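Local coordinates for probable chemoreceptor (Methyl-accepting chemotaxis) transmembrane protein (Rhizobium meliloti, PDB 6D8V), which probably senses quaternary ammonium compounds through its periplasmic domain and passes the signal on to the chemotaxis machinery, at residues A128-Y140 with P148-S160. Numbering follows the deposited sequence.
Sequences AAKSGKGAITQPY and PTTMTSIAYPVMS. With PBE (1,1-dimethyl-prolinium), chain C.
Thr137, Thr152 and Ser153 bridge a break between two short antiparallel ladders, out of step by one residue, that join 128-140 to strand 149-160; threonine side chains add bonds there beside the surviving backbone bond from Thr137 N to Ser153 O. This edge belongs to the sheet of the first PDC (Cache) sensor module, probably the membrane-distal one. The first ladder rests on reciprocal bonds between Ala135 and Ala155, the N of Ala135 lying 2.9 Å from Ala155 O; the second pairs Tyr140 with Met151, both N-H...O angles being 176°. In the gap, Ser153 N donates to Thr137 OG1 at 3.0 Å, and Thr152 OG1 gives its proton to Thr137 O at 2.8 Å. Thr152 OG1 can do so because it stands anti to its own backbone N (chi1 -174°).

Beyond the first ladder, Gly134 CA lies over the face of the Tyr156 ring, 3.5 Å from its centroid, a CH-pi contact with no side chain in between. Pro157 CG packs against Ala128 O, joining the end of helix 123-131 to the strand.

The second ladder contributes Tyr140 and Met151 to the ligand pocket. Met151 CG sits over one face of the Tyr140 ring, and Met151 SD lies 3.8 Å from the methyl CF of 1,1-dimethyl-prolinium. Trp124 also meets the tyrosine ring, while Asp171 is a further hydrogen-bond partner of Ser153 OG. A phenylalanine in place of Tyr140 would probably leave Ser153 OG without its phenolic donor and the ligand's CA without the hydroxyl 3.5 Å away. As deposited, Tyr140 OH reaches Ser153 OG at 2.6 Å, and the ring turns its edge to the ligand's CA.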
# COMPACT_ATOMS: atom_id res chain seq x y z
N ALA A 128 4.95 11.64 2.39
CA ALA A 128 5.99 11.86 1.40
C ALA A 128 6.42 13.32 1.34
O ALA A 128 7.61 13.61 1.14
CB ALA A 128 5.51 11.39 0.03
N ALA A 129 5.49 14.26 1.51
CA ALA A 129 5.85 15.67 1.40
C ALA A 129 6.64 16.16 2.61
O ALA A 129 7.52 17.02 2.46
CB ALA A 129 4.59 16.53 1.22
N LYS A 130 6.35 15.64 3.81
CA LYS A 130 7.06 16.10 5.00
C LYS A 130 8.46 15.50 5.11
O LYS A 130 9.37 16.16 5.62
CB LYS A 130 6.24 15.78 6.25
CG LYS A 130 6.77 16.39 7.56
CD LYS A 130 6.39 17.87 7.75
CE LYS A 130 6.73 18.34 9.17
NZ LYS A 130 6.26 19.74 9.50
N SER A 131 8.66 14.27 4.62
CA SER A 131 9.95 13.61 4.71
C SER A 131 10.81 13.81 3.47
O SER A 131 12.02 13.54 3.52
CB SER A 131 9.77 12.10 4.95
OG SER A 131 9.30 11.44 3.79
N GLY A 132 10.23 14.26 2.36
CA GLY A 132 10.98 14.42 1.13
C GLY A 132 11.40 13.09 0.52
O GLY A 132 12.06 13.06 -0.53
N LYS A 133 11.04 11.99 1.16
CA LYS A 133 11.40 10.66 0.71
C LYS A 133 10.13 9.86 0.46
O LYS A 133 9.05 10.18 0.98
CB LYS A 133 12.30 9.96 1.73
CG LYS A 133 13.53 10.76 2.14
CD LYS A 133 14.40 9.99 3.14
CE LYS A 133 15.62 10.79 3.59
NZ LYS A 133 16.43 10.06 4.62
N GLY A 134 10.25 8.82 -0.36
CA GLY A 134 9.13 7.95 -0.63
C GLY A 134 8.55 7.36 0.64
O GLY A 134 9.29 7.10 1.60
N ALA A 135 7.23 7.13 0.65
CA ALA A 135 6.54 6.67 1.85
C ALA A 135 5.39 5.76 1.45
O ALA A 135 5.02 5.67 0.27
CB ALA A 135 6.05 7.85 2.68
N ILE A 136 4.83 5.09 2.45
CA ILE A 136 3.71 4.16 2.28
C ILE A 136 2.70 4.38 3.41
O ILE A 136 3.07 4.58 4.57
CB ILE A 136 4.21 2.70 2.23
CG1 ILE A 136 3.07 1.76 1.83
CG2 ILE A 136 4.84 2.28 3.55
CD1 ILE A 136 3.54 0.36 1.46
N THR A 137 1.42 4.33 3.07
CA THR A 137 0.36 4.76 3.98
C THR A 137 -0.21 3.59 4.78
O THR A 137 -0.15 2.43 4.38
CB THR A 137 -0.78 5.43 3.22
OG1 THR A 137 -1.50 4.45 2.46
CG2 THR A 137 -0.25 6.51 2.29
N GLN A 138 -0.78 3.93 5.93
CA GLN A 138 -1.63 2.99 6.61
C GLN A 138 -2.86 2.72 5.74
O GLN A 138 -3.28 3.58 4.96
CB GLN A 138 -2.07 3.52 7.99
CG GLN A 138 -0.96 3.55 9.03
CD GLN A 138 -0.53 2.17 9.49
OE1 GLN A 138 -1.19 1.17 9.20
NE2 GLN A 138 0.58 2.10 10.22
N PRO A 139 -3.44 1.53 5.86
CA PRO A 139 -4.58 1.20 5.01
C PRO A 139 -5.72 2.19 5.20
O PRO A 139 -6.09 2.52 6.33
CB PRO A 139 -4.95 -0.22 5.46
CG PRO A 139 -4.37 -0.36 6.80
CD PRO A 139 -3.12 0.46 6.81
N TYR A 140 -6.26 2.66 4.08
CA TYR A 140 -7.32 3.66 4.11
C TYR A 140 -8.28 3.38 2.97
O TYR A 140 -7.92 2.75 1.96
CB TYR A 140 -6.77 5.08 4.00
CG TYR A 140 -6.24 5.41 2.62
CD1 TYR A 140 -4.97 5.00 2.23
CD2 TYR A 140 -7.01 6.11 1.70
CE1 TYR A 140 -4.48 5.28 0.97
CE2 TYR A 140 -6.53 6.41 0.44
CZ TYR A 140 -5.26 5.99 0.08
OH TYR A 140 -4.78 6.27 -1.18
N PRO A 148 -15.91 1.93 -3.85
CA PRO A 148 -15.10 2.05 -2.64
C PRO A 148 -14.21 0.84 -2.45
O PRO A 148 -14.66 -0.31 -2.51
CB PRO A 148 -16.15 2.17 -1.52
CG PRO A 148 -17.35 2.74 -2.19
CD PRO A 148 -17.33 2.24 -3.61
N THR A 149 -12.92 1.09 -2.23
CA THR A 149 -11.96 -0.00 -2.09
C THR A 149 -10.88 0.40 -1.10
O THR A 149 -10.39 1.53 -1.13
CB THR A 149 -11.34 -0.38 -3.45
OG1 THR A 149 -10.92 0.81 -4.13
CG2 THR A 149 -12.35 -1.12 -4.32
N THR A 150 -10.51 -0.53 -0.24
CA THR A 150 -9.48 -0.29 0.77
C THR A 150 -8.10 -0.62 0.22
O THR A 150 -7.86 -1.72 -0.28
CB THR A 150 -9.78 -1.14 2.01
OG1 THR A 150 -9.93 -2.51 1.62
CG2 THR A 150 -11.06 -0.68 2.67
N MET A 151 -7.19 0.34 0.30
CA MET A 151 -5.89 0.22 -0.35
C MET A 151 -4.83 0.90 0.51
O MET A 151 -5.13 1.71 1.39
CB MET A 151 -5.90 0.87 -1.73
CG MET A 151 -6.18 2.36 -1.64
SD MET A 151 -6.25 3.21 -3.21
CE MET A 151 -7.53 2.28 -4.05
N THR A 152 -3.57 0.55 0.22
CA THR A 152 -2.40 1.25 0.73
C THR A 152 -1.71 1.94 -0.44
O THR A 152 -1.73 1.44 -1.57
CB THR A 152 -1.43 0.29 1.41
OG1 THR A 152 -0.37 1.03 2.02
CG2 THR A 152 -0.84 -0.67 0.39
N SER A 153 -1.08 3.09 -0.17
CA SER A 153 -0.53 3.91 -1.24
C SER A 153 0.96 4.16 -1.03
O SER A 153 1.39 4.55 0.06
CB SER A 153 -1.28 5.24 -1.34
OG SER A 153 -2.55 5.03 -1.89
N ILE A 154 1.73 3.96 -2.09
CA ILE A 154 3.15 4.28 -2.14
C ILE A 154 3.28 5.60 -2.89
O ILE A 154 2.92 5.70 -4.07
CB ILE A 154 3.95 3.16 -2.81
CG1 ILE A 154 3.84 1.89 -1.96
CG2 ILE A 154 5.40 3.54 -2.98
CD1 ILE A 154 4.51 0.69 -2.56
N ALA A 155 3.76 6.63 -2.20
CA ALA A 155 3.80 7.97 -2.75
C ALA A 155 5.21 8.54 -2.67
O ALA A 155 5.95 8.26 -1.73
CB ALA A 155 2.82 8.91 -2.03
N TYR A 156 5.56 9.33 -3.68
CA TYR A 156 6.86 9.96 -3.82
C TYR A 156 6.68 11.44 -4.12
O TYR A 156 5.72 11.83 -4.79
CB TYR A 156 7.68 9.31 -4.94
CG TYR A 156 8.54 8.16 -4.47
CD1 TYR A 156 8.05 6.86 -4.45
CD2 TYR A 156 9.85 8.38 -4.04
CE1 TYR A 156 8.85 5.81 -4.02
CE2 TYR A 156 10.64 7.33 -3.61
CZ TYR A 156 10.13 6.05 -3.59
OH TYR A 156 10.91 5.01 -3.16
N PRO A 157 7.60 12.28 -3.65
CA PRO A 157 7.54 13.70 -4.02
C PRO A 157 7.93 13.89 -5.47
O PRO A 157 8.86 13.26 -5.98
CB PRO A 157 8.57 14.35 -3.08
CG PRO A 157 8.82 13.34 -2.00
CD PRO A 157 8.62 12.00 -2.63
N VAL A 158 7.19 14.76 -6.15
CA VAL A 158 7.49 15.15 -7.52
C VAL A 158 8.22 16.48 -7.47
O VAL A 158 7.70 17.46 -6.93
CB VAL A 158 6.21 15.25 -8.38
CG1 VAL A 158 6.54 15.75 -9.77
CG2 VAL A 158 5.52 13.90 -8.46
N MET A 159 9.43 16.52 -8.04
CA MET A 159 10.29 17.70 -7.98
C MET A 159 10.46 18.32 -9.36
O MET A 159 10.52 17.61 -10.37
CB MET A 159 11.67 17.34 -7.41
CG MET A 159 11.63 16.64 -6.07
SD MET A 159 11.10 17.71 -4.72
CE MET A 159 12.34 19.00 -4.83
N SER A 160 10.54 19.65 -9.40
CA SER A 160 10.72 20.38 -10.65
C SER A 160 11.71 21.52 -10.39
O SER A 160 11.33 22.58 -9.88
CB SER A 160 9.39 20.89 -11.18
OG SER A 160 9.56 21.47 -12.46
N PBE C . -6.09 8.12 -4.32
CD PBE C . -4.86 8.46 -4.01
CA PBE C . -6.81 8.39 -3.01
CB PBE C . -6.20 9.78 -2.58
CG PBE C . -5.02 9.77 -3.03
CE PBE C . -6.59 8.97 -5.42
CF PBE C . -6.15 6.69 -4.68
C PBE C . -8.25 8.43 -3.06
O PBE C . -8.89 8.97 -2.11
OXT PBE C . -8.89 7.92 -4.02